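Putative hydrolase (Acinetobacter sp. NBRC 100985, PDB 4XUK) probably hydrolyses organophosphates and lactones as a dizinc phosphotriesterase of the metallo-beta-lactamase superfamily. Local coordinates at residues G217-S222 / L248-N253; A60-I65 / S94-E99. The protein carries 2 engineered substitutions. All blocks are in the same frame, centred on the assembly; numbering follows the deposited sequence.

Contact 1 (G217-S222 / L248-N253); sequences GDIVHS and LKQFAN. With ZN (zinc ion), chain D; ZN (zinc ion), chain C.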
loop_
_atom_site.group_PDB
_atom_site.type_symbol
_atom_site.label_atom_id
_atom_site.label_comp_id
_atom_site.label_asym_id
_atom_site.label_seq_id
_atom_site.Cartn_x
_atom_site.Cartn_y
_atom_site.Cartn_z
ATOM N N GLY A 217 4.742 -15.686 -8.678
ATOM C CA GLY A 217 6.138 -15.984 -8.420
ATOM C C GLY A 217 7.038 -14.899 -8.994
ATOM O O GLY A 217 6.664 -13.719 -9.039
ATOM N N ASP A 218 8.221 -15.295 -9.442
ATOM C CA ASP A 218 9.253 -14.342 -9.827
ATOM C C ASP A 218 9.338 -14.061 -11.327
ATOM O O ASP A 218 10.429 -14.013 -11.888
ATOM C CB ASP A 218 10.610 -14.829 -9.338
ATOM C CG ASP A 218 10.810 -14.601 -7.862
ATOM O OD1 ASP A 218 9.817 -14.338 -7.143
ATOM O OD2 ASP A 218 11.965 -14.654 -7.427
ATOM N N ILE A 219 8.196 -13.851 -11.969
ATOM C CA ILE A 219 8.202 -13.407 -13.357
ATOM C C ILE A 219 8.429 -11.895 -13.396
ATOM O O ILE A 219 8.474 -11.292 -14.469
ATOM C CB ILE A 219 6.888 -13.745 -14.058
ATOM C CG1 ILE A 219 5.720 -13.030 -13.371
ATOM C CG2 ILE A 219 6.661 -15.260 -14.047
ATOM C CD1 ILE A 219 4.399 -13.198 -14.091
ATOM N N VAL A 220 8.573 -11.286 -12.217
ATOM C CA VAL A 220 8.886 -9.861 -12.128
ATOM C C VAL A 220 9.501 -9.497 -10.770
ATOM O O VAL A 220 9.166 -10.110 -9.737
ATOM C CB VAL A 220 7.638 -8.988 -12.469
ATOM C CG1 VAL A 220 6.675 -8.900 -11.283
ATOM C CG2 VAL A 220 8.072 -7.610 -12.915
ATOM N N HIS A 221 10.393 -8.505 -10.764
ATOM C CA HIS A 221 11.116 -8.130 -9.549
ATOM C C HIS A 221 10.959 -6.666 -9.147
ATOM O O HIS A 221 11.660 -6.187 -8.256
ATOM C CB HIS A 221 12.603 -8.444 -9.697
ATOM C CG HIS A 221 12.922 -9.897 -9.571
ATOM N ND1 HIS A 221 12.511 -10.828 -10.498
ATOM C CD2 HIS A 221 13.583 -10.586 -8.610
ATOM C CE1 HIS A 221 12.917 -12.028 -10.122
ATOM N NE2 HIS A 221 13.566 -11.908 -8.980
ATOM N N SER A 222 10.044 -5.951 -9.791
ATOM C CA SER A 222 9.920 -4.517 -9.549
ATOM C C SER A 222 8.574 -4.034 -10.053
ATOM O O SER A 222 8.058 -4.585 -11.026
ATOM C CB SER A 222 11.057 -3.781 -10.281
ATOM O OG SER A 222 11.015 -4.023 -11.685
ATOM N N LEU A 248 6.142 -11.043 -20.623
ATOM C CA LEU A 248 5.359 -10.388 -21.612
ATOM C C LEU A 248 4.072 -11.135 -21.922
ATOM O O LEU A 248 3.055 -10.574 -22.072
ATOM C CB LEU A 248 6.184 -10.189 -22.847
ATOM C CG LEU A 248 7.330 -9.204 -22.780
ATOM C CD1 LEU A 248 8.096 -9.284 -24.082
ATOM C CD2 LEU A 248 6.848 -7.802 -22.495
ATOM N N LYS A 249 4.149 -12.438 -21.990
ATOM C CA LYS A 249 2.943 -13.241 -22.184
ATOM C C LYS A 249 1.961 -13.095 -21.028
ATOM O O LYS A 249 0.755 -12.922 -21.239
ATOM C CB LYS A 249 3.293 -14.720 -22.355
ATOM C CG LYS A 249 2.343 -15.432 -23.292
ATOM C CD LYS A 249 1.641 -16.569 -22.627
ATOM C CE LYS A 249 2.621 -17.650 -22.238
ATOM N NZ LYS A 249 1.894 -18.833 -21.710
ATOM N N GLN A 250 2.464 -13.185 -19.800
ATOM C CA GLN A 250 1.574 -13.182 -18.649
ATOM C C GLN A 250 0.992 -11.794 -18.385
ATOM O O GLN A 250 -0.185 -11.679 -18.065
ATOM C CB GLN A 250 2.280 -13.742 -17.406
ATOM C CG GLN A 250 2.697 -15.213 -17.555
ATOM C CD GLN A 250 1.518 -16.135 -17.853
ATOM O OE1 GLN A 250 1.626 -17.071 -18.648
ATOM N NE2 GLN A 250 0.391 -15.873 -17.213
ATOM N N PHE A 251 1.803 -10.748 -18.528
ATOM C CA PHE A 251 1.325 -9.384 -18.287
ATOM C C PHE A 251 0.262 -9.002 -19.309
ATOM O O PHE A 251 -0.690 -8.284 -18.995
ATOM C CB PHE A 251 2.483 -8.376 -18.328
ATOM C CG PHE A 251 3.254 -8.276 -17.036
ATOM C CD1 PHE A 251 3.182 -9.283 -16.078
ATOM C CD2 PHE A 251 4.048 -7.165 -16.785
ATOM C CE1 PHE A 251 3.904 -9.182 -14.886
ATOM C CE2 PHE A 251 4.759 -7.049 -15.605
ATOM C CZ PHE A 251 4.694 -8.059 -14.657
ATOM N N ALA A 252 0.439 -9.475 -20.538
ATOM C CA ALA A 252 -0.557 -9.247 -21.573
ATOM C C ALA A 252 -1.867 -9.887 -21.137
ATOM O O ALA A 252 -2.896 -9.229 -21.111
ATOM C CB ALA A 252 -0.081 -9.813 -22.903
ATOM N N ASN A 253 -1.817 -11.166 -20.775
ATOM C CA ASN A 253 -2.980 -11.869 -20.248
ATOM C C ASN A 253 -3.629 -11.130 -19.071
ATOM O O ASN A 253 -4.848 -10.934 -19.062
ATOM C CB ASN A 253 -2.575 -13.306 -19.864
ATOM C CG ASN A 253 -3.596 -14.001 -18.963
ATOM O OD1 ASN A 253 -4.803 -13.789 -19.074
ATOM N ND2 ASN A 253 -3.102 -14.848 -18.065
HETATM ZN ZN ZN D . 13.767 -16.263 -7.718
HETATM ZN ZN ZN C . 12.664 -14.496 -5.416
#
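V220 and F251 meet at the outer end of the phenyl ring. V220 CB lies 3.8 Å from F251 CZ, and V220 CG2 also reaches F251 CZ at 3.8 Å. The valine stands nearly perpendicular to the phenylalanine side chain and comes at the ring obliquely. I219 follows a different course. It runs alongside F251 in the opposite direction, and its CD1 stops 4.1 Å from F251 CE1. The same methyl group also touches the residue before F251, with I219 CD1 4.0 Å from Q250 CB. Past CB, Q250 bends at chi2 (-58°) and its amide turns away from the loop. The extended outer arm of I219 (chi2 174°) carries CD1 out to both helix residues. F254 and T246 of the same helix also touch I219.

These residues join the loop after strand 211-215 to helix 240-257 in the alpha-beta/beta-alpha fold of the metallo-beta-lactamase superfamily. The loop carries D218, the aspartate that bridges the two metals.

D218 OD2 binds both zinc ions, at 2.1 Å from the ion of chain C and 2.4 Å from the ion of chain D. H108, H110 and H197 share one ion with D218, and D112, H113 and H265 share the other.

Backbone polar atoms of the loop also find partners beyond the two segments: the N of D218 is hydrogen-bonded to H201 NE2, and the carbonyl oxygen of I219 to NE of R247, about one turn back along the helix from F251.

Contact 2 (A60-I65 / S94-E99); sequences AFLVNI and SGYQPE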
loop_
_atom_site.group_PDB
_atom_site.type_symbol
_atom_site.label_atom_id
_atom_site.label_comp_id
_atom_site.label_asym_id
_atom_site.label_seq_id
_atom_site.Cartn_x
_atom_site.Cartn_y
_atom_site.Cartn_z
ATOM N N ALA A 60 5.347 -13.796 0.978
ATOM C CA ALA A 60 4.747 -15.120 0.795
ATOM C C ALA A 60 3.246 -14.961 1.010
ATOM O O ALA A 60 2.808 -13.929 1.538
ATOM C CB ALA A 60 5.313 -16.109 1.787
ATOM N N PHE A 61 2.458 -15.971 0.634
ATOM C CA PHE A 61 0.997 -15.875 0.754
ATOM C C PHE A 61 0.351 -17.114 1.355
ATOM O O PHE A 61 0.643 -18.245 0.938
ATOM C CB PHE A 61 0.368 -15.565 -0.620
ATOM C CG PHE A 61 0.941 -14.341 -1.267
ATOM C CD1 PHE A 61 0.477 -13.081 -0.926
ATOM C CD2 PHE A 61 1.993 -14.448 -2.171
ATOM C CE1 PHE A 61 1.030 -11.939 -1.494
ATOM C CE2 PHE A 61 2.543 -13.327 -2.742
ATOM C CZ PHE A 61 2.067 -12.060 -2.398
ATOM N N LEU A 62 -0.528 -16.881 2.333
ATOM C CA LEU A 62 -1.370 -17.918 2.938
ATOM C C LEU A 62 -2.744 -17.877 2.293
ATOM O O LEU A 62 -3.327 -16.800 2.144
ATOM C CB LEU A 62 -1.553 -17.661 4.437
ATOM C CG LEU A 62 -0.677 -18.352 5.474
ATOM C CD1 LEU A 62 -1.171 -17.946 6.862
ATOM C CD2 LEU A 62 -0.672 -19.889 5.319
ATOM N N VAL A 63 -3.270 -19.038 1.921
ATOM C CA VAL A 63 -4.590 -19.105 1.303
ATOM C C VAL A 63 -5.486 -20.043 2.109
ATOM O O VAL A 63 -5.264 -21.262 2.157
ATOM C CB VAL A 63 -4.506 -19.608 -0.148
ATOM C CG1 VAL A 63 -5.864 -19.505 -0.837
ATOM C CG2 VAL A 63 -3.449 -18.814 -0.930
ATOM N N ASN A 64 -6.497 -19.464 2.740
ATOM C CA ASN A 64 -7.484 -20.229 3.491
ATOM C C ASN A 64 -8.672 -20.523 2.571
ATOM O O ASN A 64 -9.479 -19.633 2.284
ATOM C CB ASN A 64 -7.919 -19.414 4.714
ATOM C CG ASN A 64 -8.953 -20.126 5.576
ATOM O OD1 ASN A 64 -9.564 -21.112 5.162
ATOM N ND2 ASN A 64 -9.160 -19.611 6.783
ATOM N N ILE A 65 -8.774 -21.762 2.098
ATOM C CA ILE A 65 -9.885 -22.117 1.215
ATOM C C ILE A 65 -11.019 -22.825 1.964
ATOM O O ILE A 65 -11.896 -23.423 1.343
ATOM C CB ILE A 65 -9.437 -22.976 0.014
ATOM C CG1 ILE A 65 -8.881 -24.318 0.487
ATOM C CG2 ILE A 65 -8.394 -22.233 -0.826
ATOM C CD1 ILE A 65 -8.627 -25.290 -0.650
ATOM N N SER A 94 -0.622 -12.784 12.320
ATOM C CA SER A 94 -1.875 -12.680 11.585
ATOM C C SER A 94 -2.983 -13.479 12.258
ATOM O O SER A 94 -4.162 -13.305 11.934
ATOM C CB SER A 94 -1.702 -13.184 10.155
ATOM O OG SER A 94 -1.736 -14.601 10.129
ATOM N N GLY A 95 -2.611 -14.372 13.177
ATOM C CA GLY A 95 -3.594 -15.169 13.896
ATOM C C GLY A 95 -3.588 -16.648 13.543
ATOM O O GLY A 95 -4.241 -17.450 14.219
ATOM N N TYR A 96 -2.867 -17.020 12.486
ATOM C CA TYR A 96 -2.789 -18.427 12.096
ATOM C C TYR A 96 -1.683 -19.175 12.846
ATOM O O TYR A 96 -0.857 -18.559 13.519
ATOM C CB TYR A 96 -2.598 -18.569 10.577
ATOM C CG TYR A 96 -3.838 -18.259 9.746
ATOM C CD1 TYR A 96 -4.878 -19.179 9.650
ATOM C CD2 TYR A 96 -3.955 -17.057 9.038
ATOM C CE1 TYR A 96 -6.007 -18.914 8.894
ATOM C CE2 TYR A 96 -5.080 -16.788 8.267
ATOM C CZ TYR A 96 -6.103 -17.723 8.207
ATOM O OH TYR A 96 -7.231 -17.480 7.451
ATOM N N GLN A 97 -1.680 -20.505 12.733
ATOM C CA GLN A 97 -0.657 -21.341 13.366
ATOM C C GLN A 97 0.036 -22.181 12.314
ATOM O O GLN A 97 -0.605 -22.645 11.370
ATOM C CB GLN A 97 -1.288 -22.300 14.368
ATOM C CG GLN A 97 -2.517 -21.757 15.056
ATOM C CD GLN A 97 -2.192 -21.204 16.405
ATOM O OE1 GLN A 97 -1.151 -20.568 16.591
ATOM N NE2 GLN A 97 -3.070 -21.449 17.370
ATOM N N PRO A 98 1.347 -22.403 12.480
ATOM C CA PRO A 98 2.061 -23.199 11.476
ATOM C C PRO A 98 1.511 -24.627 11.339
ATOM O O PRO A 98 1.599 -25.190 10.250
ATOM C CB PRO A 98 3.511 -23.206 11.988
ATOM C CG PRO A 98 3.453 -22.702 13.412
ATOM C CD PRO A 98 2.248 -21.828 13.496
ATOM N N GLU A 99 0.953 -25.197 12.408
ATOM C CA GLU A 99 0.382 -26.549 12.335
ATOM C C GLU A 99 -0.857 -26.621 11.440
ATOM O O GLU A 99 -1.258 -27.708 11.022
ATOM C CB GLU A 99 0.031 -27.069 13.733
ATOM C CG GLU A 99 1.233 -27.331 14.631
ATOM C CD GLU A 99 1.686 -26.096 15.388
ATOM O OE1 GLU A 99 1.171 -24.985 15.110
ATOM O OE2 GLU A 99 2.558 -26.239 16.273
#
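Y96 reaches from the loop after helix 87-93 to L62 and N64 on strand 54-64. This strand belongs to the N-terminal mixed sheet of the metallo-beta-lactamase fold. The helix ends in a Schellman motif at G95, where phi is positive, and Y96 follows directly.

Y96 CB lies 4.0 Å from L62 CD1. The first torsion sets CG opposite the carbonyl carbon (chi1 -73°), and the ring heads toward the strand. L62 CD1 remains beside the base of the ring. It is 3.9 Å from Y96 CG and 3.6 Å from Y96 CD2, and it approaches obliquely. The leucine and tyrosine lie side by side and run in opposing senses. L91 and L69 touch both of them, which places this part of the tyrosine among apolar side chains. K1 of the second subunit makes a cation-pi contact with the ring.

Farther out, N64 comes in nearly perpendicular to the tyrosine. Its amide plane is turned 74° from the ring plane. N64 ND2 lies at the ring edge and 3.9 Å from Y96 CE1.

At the tip, Y96 OH is hydrogen-bonded to Q15 OE1 on strand 14-26, while N64 OD1 is hydrogen-bonded to the backbone N of G66. N64 ND2 donates a second hydrogen bond to Y96 OH at 3.0 Å, with an N-H...O angle of 165° and the oxygen close to the amide plane.

Overall arrangement
Contact 1 is wholly buried. Contact 2 is mostly buried, with N64 partly exposed. They lie on opposite sides of the chain's centre. Their own centres are 25 Å apart, and no atoms touch between them. Contact 1 is the deeper, about 11 Å from the chain centre against 16 Å for contact 2. They share no helix or strand. Contact 1 sets a zinc-bearing loop against a helix that follows it in the chain. Contact 2 sets a post-helix loop against a strand that precedes it. Across contact 1 the touching side chains meet by apolar packing. Contact 2 adds a side-chain hydrogen bond and has two residues within reach of the second subunit, whereas no other protein chain touches contact 1.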